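Local coordinates for chitinase (Chromobacterium violaceum, PDB 4TXG), which probably hydrolyses the glycosidic bonds of chitin as a family 18 glycoside hydrolase and carries a predicted carbohydrate-binding module of family 5/12, at residues A[711-716]-A[751-756]; A[693-698]-A[739-744]; A[679-684]-A[745-750]. All coordinates share one frame; numbering follows the deposited sequence.

Interaction 1 of 3, residues A[711-716]-A[751-756]; sequences SGFGLK and QSVTLD. With CS (cesium ion), chain B.
Ser-711 and Leu-755 bring the two backbones together, their CA atoms 5.7 Å apart, where the irregular loop 711-716 lies against the strand that begins at Ser-752. The contact illustrates how a loop can be fixed to a strand by one polar bond and one ring. The polar bond runs from Asp-756 N to Ser-711 OG, at 3.0 Å and nearly straight (169°), so a backbone N-H of the strand is satisfied by a loop side chain. The ring belongs to Phe-713. Its CG is anti to the carbonyl carbon (chi1 -78°), and Leu-755 CB stands over one face of the ring, displaced toward the rim, in a CH-pi contact 3.9 Å from the centroid. Val-753 CG2 meets the same ring at its edge, 4.1 Å from Phe-713 CZ. Deeper in, Leu-715 CD1 touches Leu-755 CD1, extending the apolar patch toward the interior. On the outer side, Ser-711 O binds a cesium ion at 3.0 Å. Two waters join it there, and the one at 3.2 Å from the ion also donates a hydrogen bond to Gly-712 O. The loop is braced from within by Asp-709, whose carboxylate accepts bonds from the backbone N atoms of Ser-711, Phe-713 and Leu-715. Strand 752-758 is hydrogen-bonded to strand 678-683 of its own sheet, while Phe-713 and Leu-715 pack on strand 734-740 of the other, so the loop, running from strand 708-709 beside 752-758 to strand 716-719 of the other sheet, bridges the two sheets of the sandwich.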
ATOM      1  N   SER A 711     -31.446  -7.955   9.937  1.00 23.98           N
ATOM      2  CA  SER A 711     -32.372  -9.023   9.587  1.00 26.80           C
ATOM      3  C   SER A 711     -33.002  -9.664  10.816  1.00 27.43           C
ATOM      4  O   SER A 711     -33.715 -10.662  10.705  1.00 28.27           O
ATOM      5  CB  SER A 711     -31.655 -10.084   8.749  1.00 28.07           C
ATOM      6  OG  SER A 711     -31.087  -9.511   7.582  1.00 24.24           O
ATOM      7  N   GLY A 712     -32.743  -9.082  11.985  1.00 24.32           N
ATOM      8  CA  GLY A 712     -33.308  -9.574  13.228  1.00 23.71           C
ATOM      9  C   GLY A 712     -32.592 -10.776  13.824  1.00 24.54           C
ATOM     10  O   GLY A 712     -33.131 -11.426  14.719  1.00 22.97           O
ATOM     11  N   PHE A 713     -31.386 -11.065  13.331  1.00 21.97           N
ATOM     12  CA  PHE A 713     -30.569 -12.195  13.805  1.00 25.79           C
ATOM     13  C   PHE A 713     -29.885 -11.939  15.161  1.00 25.92           C
ATOM     14  O   PHE A 713     -29.506 -12.877  15.859  1.00 26.63           O
ATOM     15  CB  PHE A 713     -29.473 -12.537  12.782  1.00 30.67           C
ATOM     16  CG  PHE A 713     -29.946 -13.323  11.588  1.00 41.98           C
ATOM     17  CD1 PHE A 713     -30.798 -12.751  10.653  1.00 44.55           C
ATOM     18  CD2 PHE A 713     -29.487 -14.620  11.369  1.00 47.59           C
ATOM     19  CE1 PHE A 713     -31.224 -13.472   9.541  1.00 47.94           C
ATOM     20  CE2 PHE A 713     -29.911 -15.352  10.258  1.00 49.54           C
ATOM     21  CZ  PHE A 713     -30.780 -14.774   9.345  1.00 50.45           C
ATOM     22  N   GLY A 714     -29.681 -10.673  15.510  1.00 21.36           N
ATOM     23  CA  GLY A 714     -29.008 -10.350  16.759  1.00 21.19           C
ATOM     24  C   GLY A 714     -27.487 -10.457  16.737  1.00 20.37           C
ATOM     25  O   GLY A 714     -26.861 -10.657  17.778  1.00 19.26           O
ATOM     26  N   LEU A 715     -26.894 -10.323  15.553  1.00 15.24           N
ATOM     27  CA  LEU A 715     -25.436 -10.256  15.414  1.00 14.25           C
ATOM     28  C   LEU A 715     -24.857  -9.188  16.333  1.00 17.54           C
ATOM     29  O   LEU A 715     -25.378  -8.075  16.395  1.00 16.98           O
ATOM     30  CB  LEU A 715     -25.059  -9.962  13.957  1.00 14.03           C
ATOM     31  CG  LEU A 715     -23.580  -9.849  13.570  1.00 15.67           C
ATOM     32  CD1 LEU A 715     -23.390 -10.331  12.137  1.00 19.67           C
ATOM     33  CD2 LEU A 715     -23.048  -8.432  13.716  1.00 17.31           C
ATOM     34  N   LYS A 716     -23.786  -9.515  17.050  1.00 15.60           N
ATOM     35  CA  LYS A 716     -23.171  -8.530  17.936  1.00 20.14           C
ATOM     36  C   LYS A 716     -21.713  -8.844  18.234  1.00 19.02           C
ATOM     37  O   LYS A 716     -21.241  -9.957  18.010  1.00 14.71           O
ATOM     38  CB  LYS A 716     -23.946  -8.443  19.248  1.00 24.48           C
ATOM     39  CG  LYS A 716     -23.825  -9.679  20.119  1.00 28.80           C
ATOM     40  CD  LYS A 716     -24.786  -9.596  21.296  1.00 39.08           C
ATOM     41  CE  LYS A 716     -24.508 -10.670  22.337  1.00 45.47           C
ATOM     42  NZ  LYS A 716     -24.485 -12.039  21.753  1.00 47.91           N
ATOM     43  N   GLN A 751     -27.200 -25.974   1.729  1.00 16.70           N
ATOM     44  CA  GLN A 751     -28.068 -24.799   1.669  1.00 17.81           C
ATOM     45  C   GLN A 751     -27.394 -23.520   2.154  1.00 18.39           C
ATOM     46  O   GLN A 751     -26.382 -23.566   2.854  1.00 13.35           O
ATOM     47  CB  GLN A 751     -29.337 -25.038   2.490  1.00 19.59           C
ATOM     48  CG  GLN A 751     -30.065 -26.312   2.112  1.00 27.97           C
ATOM     49  CD  GLN A 751     -30.229 -26.446   0.612  1.00 36.08           C
ATOM     50  OE1 GLN A 751     -30.739 -25.542  -0.051  1.00 37.79           O
ATOM     51  NE2 GLN A 751     -29.785 -27.574   0.066  1.00 38.53           N
ATOM     52  N   SER A 752     -27.973 -22.378   1.791  1.00 16.38           N
ATOM     53  CA  SER A 752     -27.441 -21.089   2.233  1.00 16.82           C
ATOM     54  C   SER A 752     -28.460 -20.276   3.019  1.00 17.33           C
ATOM     55  O   SER A 752     -29.675 -20.479   2.901  1.00 17.05           O
ATOM     56  CB  SER A 752     -26.964 -20.257   1.037  1.00 20.54           C
ATOM     57  OG  SER A 752     -26.108 -21.006   0.192  1.00 29.83           O
ATOM     58  N   VAL A 753     -27.953 -19.353   3.830  1.00 13.81           N
ATOM     59  CA  VAL A 753     -28.794 -18.356   4.473  1.00 15.46           C
ATOM     60  C   VAL A 753     -28.079 -17.014   4.350  1.00 16.27           C
ATOM     61  O   VAL A 753     -26.857 -16.966   4.338  1.00 13.14           O
ATOM     62  CB  VAL A 753     -29.084 -18.705   5.955  1.00 18.73           C
ATOM     63  CG1 VAL A 753     -27.813 -18.700   6.785  1.00 19.46           C
ATOM     64  CG2 VAL A 753     -30.127 -17.759   6.538  1.00 23.80           C
ATOM     65  N   THR A 754     -28.838 -15.932   4.216  1.00 16.34           N
ATOM     66  CA  THR A 754     -28.232 -14.609   4.115  1.00 14.81           C
ATOM     67  C   THR A 754     -28.780 -13.670   5.177  1.00 18.86           C
ATOM     68  O   THR A 754     -29.917 -13.817   5.637  1.00 17.17           O
ATOM     69  CB  THR A 754     -28.479 -13.974   2.745  1.00 19.89           C
ATOM     70  OG1 THR A 754     -29.894 -13.833   2.548  1.00 24.42           O
ATOM     71  CG2 THR A 754     -27.897 -14.829   1.633  1.00 14.98           C
ATOM     72  N   LEU A 755     -27.963 -12.699   5.564  1.00 16.10           N
ATOM     73  CA  LEU A 755     -28.411 -11.644   6.459  1.00 17.21           C
ATOM     74  C   LEU A 755     -27.713 -10.349   6.096  1.00 16.80           C
ATOM     75  O   LEU A 755     -26.566 -10.357   5.651  1.00 13.60           O
ATOM     76  CB  LEU A 755     -28.142 -11.995   7.923  1.00 19.04           C
ATOM     77  CG  LEU A 755     -26.733 -12.427   8.315  1.00 25.04           C
ATOM     78  CD1 LEU A 755     -26.441 -11.981   9.740  1.00 29.78           C
ATOM     79  CD2 LEU A 755     -26.588 -13.934   8.194  1.00 25.40           C
ATOM     80  N   ASP A 756     -28.415  -9.239   6.282  1.00 15.23           N
ATOM     81  CA  ASP A 756     -27.834  -7.937   6.020  1.00 14.74           C
ATOM     82  C   ASP A 756     -27.109  -7.458   7.264  1.00 15.71           C
ATOM     83  O   ASP A 756     -27.662  -7.492   8.356  1.00 16.00           O
ATOM     84  CB  ASP A 756     -28.911  -6.942   5.607  1.00 20.64           C
ATOM     85  CG  ASP A 756     -29.634  -7.370   4.343  1.00 29.03           C
ATOM     86  OD1 ASP A 756     -28.951  -7.627   3.329  1.00 27.34           O
ATOM     87  OD2 ASP A 756     -30.880  -7.458   4.373  1.00 35.49           O
TER
HETATM   88 CS    CS B 801     -34.838 -13.351  11.603  1.00 43.97          CS
HETATM   89  O   HOH W   1     -34.402 -13.741  14.760  1.00 21.77           O
HETATM   90  O   HOH W   2     -35.501 -15.952  10.529  1.00 16.21           O

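Interaction 2 of 3, residues A[693-698]-A[739-744]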
ATOM      1  N   THR A 693     -27.035 -22.872  16.371  1.00 11.13           N
ATOM      2  CA  THR A 693     -25.643 -23.005  15.930  1.00 10.73           C
ATOM      3  C   THR A 693     -24.988 -21.617  15.896  1.00 12.93           C
ATOM      4  O   THR A 693     -25.574 -20.671  15.371  1.00 12.31           O
ATOM      5  CB  THR A 693     -25.550 -23.690  14.537  1.00 12.34           C
ATOM      6  OG1 THR A 693     -26.026 -25.043  14.636  1.00 12.12           O
ATOM      7  CG2 THR A 693     -24.122 -23.706  14.033  1.00 10.29           C
ATOM      8  N   GLU A 694     -23.792 -21.485  16.472  1.00 10.57           N
ATOM      9  CA  GLU A 694     -23.170 -20.164  16.606  1.00 10.35           C
ATOM     10  C   GLU A 694     -22.012 -19.959  15.644  1.00 12.92           C
ATOM     11  O   GLU A 694     -21.097 -20.776  15.571  1.00 13.95           O
ATOM     12  CB  GLU A 694     -22.675 -19.938  18.036  1.00 12.54           C
ATOM     13  CG  GLU A 694     -22.063 -18.556  18.242  1.00 14.03           C
ATOM     14  CD  GLU A 694     -21.615 -18.316  19.667  1.00 20.25           C
ATOM     15  OE1 GLU A 694     -21.529 -19.300  20.433  1.00 21.71           O
ATOM     16  OE2 GLU A 694     -21.353 -17.143  20.018  1.00 17.49           O
ATOM     17  N   PHE A 695     -22.056 -18.857  14.906  1.00  9.07           N
ATOM     18  CA  PHE A 695     -20.958 -18.503  14.026  1.00  8.69           C
ATOM     19  C   PHE A 695     -20.222 -17.328  14.643  1.00 10.84           C
ATOM     20  O   PHE A 695     -20.857 -16.362  15.058  1.00 13.57           O
ATOM     21  CB  PHE A 695     -21.466 -18.143  12.626  1.00  8.56           C
ATOM     22  CG  PHE A 695     -22.406 -19.170  12.036  1.00 12.23           C
ATOM     23  CD1 PHE A 695     -21.937 -20.415  11.650  1.00 13.56           C
ATOM     24  CD2 PHE A 695     -23.744 -18.871  11.848  1.00 13.82           C
ATOM     25  CE1 PHE A 695     -22.794 -21.365  11.102  1.00 12.75           C
ATOM     26  CE2 PHE A 695     -24.614 -19.816  11.295  1.00 17.25           C
ATOM     27  CZ  PHE A 695     -24.126 -21.063  10.921  1.00 12.79           C
ATOM     28  N   GLN A 696     -18.896 -17.417  14.727  1.00  9.43           N
ATOM     29  CA  GLN A 696     -18.097 -16.276  15.168  1.00  8.14           C
ATOM     30  C   GLN A 696     -17.019 -15.960  14.141  1.00  9.93           C
ATOM     31  O   GLN A 696     -16.596 -16.833  13.388  1.00 10.26           O
ATOM     32  CB  GLN A 696     -17.438 -16.540  16.523  1.00  8.36           C
ATOM     33  CG  GLN A 696     -18.402 -16.642  17.688  1.00 12.40           C
ATOM     34  CD  GLN A 696     -17.685 -16.676  19.027  1.00 16.10           C
ATOM     35  OE1 GLN A 696     -16.457 -16.562  19.097  1.00 19.39           O
ATOM     36  NE2 GLN A 696     -18.451 -16.819  20.102  1.00 14.99           N
ATOM     37  N   PHE A 697     -16.584 -14.707  14.109  1.00  9.95           N
ATOM     38  CA  PHE A 697     -15.462 -14.333  13.259  1.00  7.36           C
ATOM     39  C   PHE A 697     -14.874 -13.013  13.743  1.00  7.57           C
ATOM     40  O   PHE A 697     -15.525 -12.266  14.478  1.00  9.36           O
ATOM     41  CB  PHE A 697     -15.872 -14.237  11.783  1.00 10.18           C
ATOM     42  CG  PHE A 697     -17.154 -13.476  11.539  1.00 10.26           C
ATOM     43  CD1 PHE A 697     -17.137 -12.099  11.341  1.00 12.84           C
ATOM     44  CD2 PHE A 697     -18.368 -14.141  11.479  1.00 12.42           C
ATOM     45  CE1 PHE A 697     -18.313 -11.396  11.105  1.00 12.86           C
ATOM     46  CE2 PHE A 697     -19.545 -13.444  11.245  1.00 15.24           C
ATOM     47  CZ  PHE A 697     -19.518 -12.070  11.059  1.00 14.49           C
ATOM     48  N   ASP A 698     -13.636 -12.754  13.340  1.00  8.04           N
ATOM     49  CA  ASP A 698     -12.941 -11.519  13.699  1.00  9.90           C
ATOM     50  C   ASP A 698     -13.195 -10.423  12.674  1.00  9.57           C
ATOM     51  O   ASP A 698     -12.991 -10.617  11.477  1.00 10.14           O
ATOM     52  CB  ASP A 698     -11.431 -11.758  13.817  1.00  9.81           C
ATOM     53  CG  ASP A 698     -11.049 -12.526  15.063  1.00 12.46           C
ATOM     54  OD1 ASP A 698     -11.800 -12.486  16.062  1.00 12.24           O
ATOM     55  OD2 ASP A 698      -9.973 -13.161  15.039  1.00 11.68           O
ATOM     56  N   VAL A 739     -22.941 -14.461  15.638  1.00 12.45           N
ATOM     57  CA  VAL A 739     -24.328 -14.508  15.207  1.00 13.94           C
ATOM     58  C   VAL A 739     -24.771 -15.966  15.243  1.00 12.16           C
ATOM     59  O   VAL A 739     -24.014 -16.861  14.884  1.00 13.59           O
ATOM     60  CB  VAL A 739     -24.528 -13.895  13.805  1.00 16.55           C
ATOM     61  CG1 VAL A 739     -23.726 -14.666  12.752  1.00 14.33           C
ATOM     62  CG2 VAL A 739     -26.029 -13.841  13.448  1.00 20.68           C
ATOM     63  N   LYS A 740     -25.987 -16.203  15.723  1.00 14.32           N
ATOM     64  CA  LYS A 740     -26.513 -17.555  15.830  1.00 13.42           C
ATOM     65  C   LYS A 740     -27.679 -17.762  14.876  1.00 11.20           C
ATOM     66  O   LYS A 740     -28.464 -16.840  14.641  1.00 11.44           O
ATOM     67  CB  LYS A 740     -26.991 -17.842  17.259  1.00 15.87           C
ATOM     68  CG  LYS A 740     -25.928 -17.730  18.318  1.00 15.32           C
ATOM     69  CD  LYS A 740     -26.481 -18.106  19.682  1.00 21.08           C
ATOM     70  CE  LYS A 740     -25.419 -17.939  20.758  1.00 28.92           C
ATOM     71  NZ  LYS A 740     -25.926 -18.292  22.111  1.00 35.63           N
ATOM     72  N   LEU A 741     -27.808 -18.974  14.342  1.00 11.96           N
ATOM     73  CA  LEU A 741     -29.080 -19.355  13.746  1.00 10.89           C
ATOM     74  C   LEU A 741     -30.135 -19.214  14.836  1.00 11.35           C
ATOM     75  O   LEU A 741     -29.893 -19.576  15.988  1.00 12.24           O
ATOM     76  CB  LEU A 741     -29.048 -20.789  13.205  1.00 10.99           C
ATOM     77  CG  LEU A 741     -28.159 -21.060  11.981  1.00 13.92           C
ATOM     78  CD1 LEU A 741     -28.139 -22.545  11.630  1.00 12.09           C
ATOM     79  CD2 LEU A 741     -28.633 -20.237  10.778  1.00 15.56           C
ATOM     80  N   PRO A 742     -31.309 -18.663  14.495  1.00 15.03           N
ATOM     81  CA  PRO A 742     -32.393 -18.634  15.486  1.00 15.09           C
ATOM     82  C   PRO A 742     -32.689 -20.026  15.965  1.00 15.37           C
ATOM     83  O   PRO A 742     -32.492 -20.976  15.206  1.00 13.11           O
ATOM     84  CB  PRO A 742     -33.600 -18.095  14.718  1.00 18.97           C
ATOM     85  CG  PRO A 742     -33.101 -17.557  13.526  1.00 19.24           C
ATOM     86  CD  PRO A 742     -31.702 -18.049  13.226  1.00 13.48           C
ATOM     87  N   SER A 743     -33.188 -20.135  17.189  1.00 14.80           N
ATOM     88  CA  SER A 743     -33.462 -21.425  17.796  1.00 14.68           C
ATOM     89  C   SER A 743     -34.337 -22.296  16.901  1.00 17.71           C
ATOM     90  O   SER A 743     -34.205 -23.515  16.912  1.00 13.85           O
ATOM     91  CB  SER A 743     -34.119 -21.232  19.165  1.00 17.95           C
ATOM     92  OG  SER A 743     -35.387 -20.598  19.050  1.00 19.39           O
ATOM     93  N   TRP A 744     -35.206 -21.665  16.111  1.00 13.93           N
ATOM     94  CA  TRP A 744     -36.180 -22.391  15.291  1.00 14.37           C
ATOM     95  C   TRP A 744     -35.721 -22.641  13.860  1.00 14.03           C
ATOM     96  O   TRP A 744     -36.440 -23.275  13.080  1.00 14.41           O
ATOM     97  CB  TRP A 744     -37.515 -21.626  15.245  1.00 14.95           C
ATOM     98  CG  TRP A 744     -37.386 -20.293  14.531  1.00 14.69           C
ATOM     99  CD1 TRP A 744     -37.445 -20.074  13.182  1.00 14.58           C
ATOM    100  CD2 TRP A 744     -37.159 -19.011  15.135  1.00 14.55           C
ATOM    101  NE1 TRP A 744     -37.272 -18.736  12.911  1.00 14.38           N
ATOM    102  CE2 TRP A 744     -37.094 -18.059  14.094  1.00 14.35           C
ATOM    103  CE3 TRP A 744     -37.023 -18.570  16.462  1.00 15.20           C
ATOM    104  CZ2 TRP A 744     -36.891 -16.696  14.328  1.00 14.22           C
ATOM    105  CZ3 TRP A 744     -36.808 -17.210  16.694  1.00 14.51           C
ATOM    106  CH2 TRP A 744     -36.759 -16.293  15.632  1.00 14.31           C
TER
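Phe-695 and Leu-741 cross obliquely on one face of an antiparallel strand pair, Phe-695 CE2 lying 3.8 Å from Leu-741 CG. Phe-695 CG is anti to the carbonyl carbon (chi1 -50°), beside the backbone N. Val-739, the hydrogen-bonded partner of Phe-695, projects from the same sheet face, and its CG1 rests 4.1 Å from Phe-695 CB. Two backbone bonds join this pair, Phe-695 N to Val-739 O at 2.8 Å and Val-739 N to Phe-695 O at 2.9 Å; a third, from Leu-741 N to Thr-693 O, carries the pairing past the end of the regular strand. The other face is polar at its tips but apolar along its stems. Glu-694 and Lys-740, a non-hydrogen-bonded pair, run out as extended chains set at a slant to each other, with Glu-694 CB 3.9 Å from Lys-740 CG. Their charged ends stay apart, Glu-694 OE1 and Lys-740 NZ being 4.8 Å from each other. Glu-694 OE2 instead takes a nearly straight bond from Gln-696 NE2 (2.9 Å), arriving from above the carboxylate plane, and is also bonded to Ser-738 OG. The chemistry is thus two-sided: the buried face coheres by hydrocarbon contact, whereas on the outer face neighbouring polar side chains position the carboxylate and Lys-740 probably adds only a modest electrostatic attraction.

Interaction 3 of 3, residues A[679-684]-A[745-750]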
ATOM      1  N   LEU A 679     -24.320 -10.765   4.251  1.00 12.67           N
ATOM      2  CA  LEU A 679     -23.501 -11.915   4.640  1.00 11.08           C
ATOM      3  C   LEU A 679     -24.176 -13.210   4.193  1.00 13.29           C
ATOM      4  O   LEU A 679     -25.324 -13.478   4.554  1.00 14.70           O
ATOM      5  CB  LEU A 679     -23.266 -11.930   6.153  1.00 12.93           C
ATOM      6  CG  LEU A 679     -22.562 -13.155   6.752  1.00 15.14           C
ATOM      7  CD1 LEU A 679     -21.138 -13.298   6.225  1.00 15.18           C
ATOM      8  CD2 LEU A 679     -22.580 -13.098   8.282  1.00 16.16           C
ATOM      9  N   THR A 680     -23.480 -14.002   3.384  1.00 10.06           N
ATOM     10  CA  THR A 680     -24.024 -15.286   2.949  1.00 13.03           C
ATOM     11  C   THR A 680     -23.252 -16.405   3.624  1.00 13.55           C
ATOM     12  O   THR A 680     -22.025 -16.415   3.608  1.00 12.19           O
ATOM     13  CB  THR A 680     -23.959 -15.467   1.419  1.00 14.06           C
ATOM     14  OG1 THR A 680     -24.782 -14.477   0.784  1.00 13.58           O
ATOM     15  CG2 THR A 680     -24.454 -16.861   1.020  1.00 14.23           C
ATOM     16  N   ILE A 681     -23.983 -17.329   4.237  1.00 12.23           N
ATOM     17  CA  ILE A 681     -23.381 -18.475   4.913  1.00 12.75           C
ATOM     18  C   ILE A 681     -23.860 -19.725   4.199  1.00 12.41           C
ATOM     19  O   ILE A 681     -25.064 -19.896   4.006  1.00 13.61           O
ATOM     20  CB  ILE A 681     -23.775 -18.542   6.410  1.00 13.95           C
ATOM     21  CG1 ILE A 681     -23.397 -17.246   7.137  1.00 15.51           C
ATOM     22  CG2 ILE A 681     -23.141 -19.767   7.077  1.00 12.63           C
ATOM     23  CD1 ILE A 681     -24.024 -17.125   8.531  1.00 16.50           C
ATOM     24  N   VAL A 682     -22.930 -20.577   3.779  1.00 10.74           N
ATOM     25  CA  VAL A 682     -23.284 -21.783   3.036  1.00 10.92           C
ATOM     26  C   VAL A 682     -22.809 -23.031   3.772  1.00 13.59           C
ATOM     27  O   VAL A 682     -21.633 -23.151   4.131  1.00 12.44           O
ATOM     28  CB  VAL A 682     -22.670 -21.779   1.619  1.00 14.60           C
ATOM     29  CG1 VAL A 682     -23.159 -22.991   0.818  1.00 15.18           C
ATOM     30  CG2 VAL A 682     -23.001 -20.485   0.897  1.00 20.96           C
ATOM     31  N   ASN A 683     -23.729 -23.959   3.999  1.00 11.97           N
ATOM     32  CA  ASN A 683     -23.393 -25.217   4.643  1.00 11.91           C
ATOM     33  C   ASN A 683     -22.986 -26.249   3.589  1.00 14.02           C
ATOM     34  O   ASN A 683     -23.832 -26.762   2.867  1.00 15.18           O
ATOM     35  CB  ASN A 683     -24.580 -25.704   5.482  1.00 10.82           C
ATOM     36  CG  ASN A 683     -24.315 -27.030   6.162  1.00 17.40           C
ATOM     37  OD1 ASN A 683     -23.188 -27.518   6.173  1.00 14.29           O
ATOM     38  ND2 ASN A 683     -25.356 -27.612   6.754  1.00 12.52           N
ATOM     39  N   ARG A 684     -21.689 -26.531   3.482  1.00 12.51           N
ATOM     40  CA  ARG A 684     -21.212 -27.546   2.533  1.00 14.44           C
ATOM     41  C   ARG A 684     -20.842 -28.853   3.228  1.00 18.83           C
ATOM     42  O   ARG A 684     -20.128 -29.692   2.671  1.00 19.98           O
ATOM     43  CB  ARG A 684     -20.010 -27.030   1.740  1.00 14.40           C
ATOM     44  CG  ARG A 684     -20.280 -25.741   0.976  1.00 16.67           C
ATOM     45  CD  ARG A 684     -19.083 -25.345   0.122  1.00 20.41           C
ATOM     46  NE  ARG A 684     -19.071 -23.913  -0.158  1.00 28.52           N
ATOM     47  CZ  ARG A 684     -18.216 -23.053   0.390  1.00 32.65           C
ATOM     48  NH1 ARG A 684     -17.281 -23.473   1.240  1.00 34.95           N
ATOM     49  NH2 ARG A 684     -18.286 -21.769   0.078  1.00 34.84           N
ATOM     50  N   GLN A 745     -34.537 -22.151  13.510  1.00 13.39           N
ATOM     51  CA  GLN A 745     -34.122 -22.162  12.117  1.00 13.11           C
ATOM     52  C   GLN A 745     -32.836 -22.952  11.886  1.00 16.38           C
ATOM     53  O   GLN A 745     -31.772 -22.581  12.376  1.00 16.38           O
ATOM     54  CB  GLN A 745     -33.949 -20.729  11.614  1.00 12.82           C
ATOM     55  CG  GLN A 745     -33.587 -20.651  10.129  1.00 13.90           C
ATOM     56  CD  GLN A 745     -33.514 -19.229   9.622  1.00 15.56           C
ATOM     57  OE1 GLN A 745     -33.904 -18.289  10.317  1.00 17.41           O
ATOM     58  NE2 GLN A 745     -33.026 -19.062   8.398  1.00 12.20           N
ATOM     59  N   SER A 746     -32.943 -24.036  11.124  1.00 12.87           N
ATOM     60  CA  SER A 746     -31.783 -24.848  10.786  1.00 12.57           C
ATOM     61  C   SER A 746     -31.190 -24.412   9.454  1.00 16.42           C
ATOM     62  O   SER A 746     -31.823 -23.663   8.697  1.00 16.56           O
ATOM     63  CB  SER A 746     -32.170 -26.326  10.734  1.00 13.04           C
ATOM     64  OG  SER A 746     -33.224 -26.549   9.800  1.00 17.36           O
ATOM     65  N   LEU A 747     -29.972 -24.870   9.170  1.00 12.43           N
ATOM     66  CA  LEU A 747     -29.362 -24.653   7.865  1.00 12.92           C
ATOM     67  C   LEU A 747     -29.014 -26.010   7.284  1.00 15.05           C
ATOM     68  O   LEU A 747     -28.093 -26.674   7.768  1.00 15.53           O
ATOM     69  CB  LEU A 747     -28.112 -23.782   7.965  1.00 11.10           C
ATOM     70  CG  LEU A 747     -27.492 -23.430   6.608  1.00 15.16           C
ATOM     71  CD1 LEU A 747     -28.498 -22.674   5.764  1.00 17.10           C
ATOM     72  CD2 LEU A 747     -26.209 -22.619   6.783  1.00 10.35           C
ATOM     73  N   GLY A 748     -29.758 -26.426   6.265  1.00 15.76           N
ATOM     74  CA  GLY A 748     -29.621 -27.769   5.721  1.00 16.71           C
ATOM     75  C   GLY A 748     -28.338 -27.982   4.943  1.00 14.40           C
ATOM     76  O   GLY A 748     -27.699 -27.024   4.510  1.00 12.75           O
ATOM     77  N   ALA A 749     -27.961 -29.248   4.770  1.00 15.28           N
ATOM     78  CA  ALA A 749     -26.786 -29.594   3.975  1.00 15.05           C
ATOM     79  C   ALA A 749     -26.914 -29.031   2.562  1.00 16.53           C
ATOM     80  O   ALA A 749     -27.938 -29.223   1.899  1.00 17.80           O
ATOM     81  CB  ALA A 749     -26.602 -31.109   3.935  1.00 18.32           C
ATOM     82  N   GLY A 750     -25.881 -28.320   2.121  1.00 16.59           N
ATOM     83  CA  GLY A 750     -25.845 -27.758   0.780  1.00 20.27           C
ATOM     84  C   GLY A 750     -26.590 -26.440   0.641  1.00 19.76           C
ATOM     85  O   GLY A 750     -26.610 -25.847  -0.438  1.00 24.53           O
TER
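Asn-683 and Leu-747 form the tight half of this contact, a worked case of a strand's last residue holding the loop that passes its end. Asn-683 CG is anti to the backbone N (chi1 179°), and the amide beyond it meets the loop backbone. Its ND2 donates to Leu-747 O at 3.1 Å; the amide nitrogen stands 41° above the plane of that carbonyl, while the carbonyl oxygen lies close to the plane of the amide. Beside the bond, Leu-747 CD2 packs 3.7 Å from Asn-683 CB and reaches Ile-681 CG2 at 4.2 Å, where the two aliphatic chains meet at a slant. The buried amide is well provided for: ND2 also donates to Thr-687 O, and OD1 is bonded to Ser-685 OG, so both ends of the group have partners that fix its rotation. Leu-747 is enclosed further by Leu-689, Leu-741 and Val-753.

The solvent side is looser and is made almost wholly by backbone. Gly-750 N bonds to Asn-683 O at a short 2.7 Å, but the bond is bent, with an N-H...O angle of 132°. Gly-750 is exposed and has a positive phi, a backbone conformation that glycine adopts more readily than other residues. Ala-749 directs its CB away from the strand, and Arg-684 points its own away from the loop, its NH1 instead forming a salt bridge with Asp-658.

One residue beyond Gly-750 the chain enters strand 752-758, the neighbour of 678-683, and Gln-751 is backbone-bonded to Asn-683. Segment 745-750 therefore belongs to the connection that leaves strand 734-740 in one sheet and enters 752-758 in the other, the sheet-to-sheet crossover of a beta-sandwich.

How the interactions relate
All three interactions fall within the Chitinase C region, and their centres lie 9 to 11 Å apart, as neighbouring patches of one beta-sandwich. Interactions 1 and 2 join where Phe-713 CB meets Val-739 CG2 at 3.7 Å. Interactions 2 and 3 meet across the sheets, Phe-695 CD2 being 3.8 Å from Ile-681 CD1. Interactions 1 and 3 reach the same sheet through neighbouring strands 752-758 and 678-683, with a probable hydrogen bond of 2.7 Å between Leu-679 N and Leu-755 O. The cesium ion of interaction 1 is about 9 Å from the nearest side-chain atom of Val-739 and about 12 Å from that of Ile-681. The centres stand 33 to 35 Å from the chain centre.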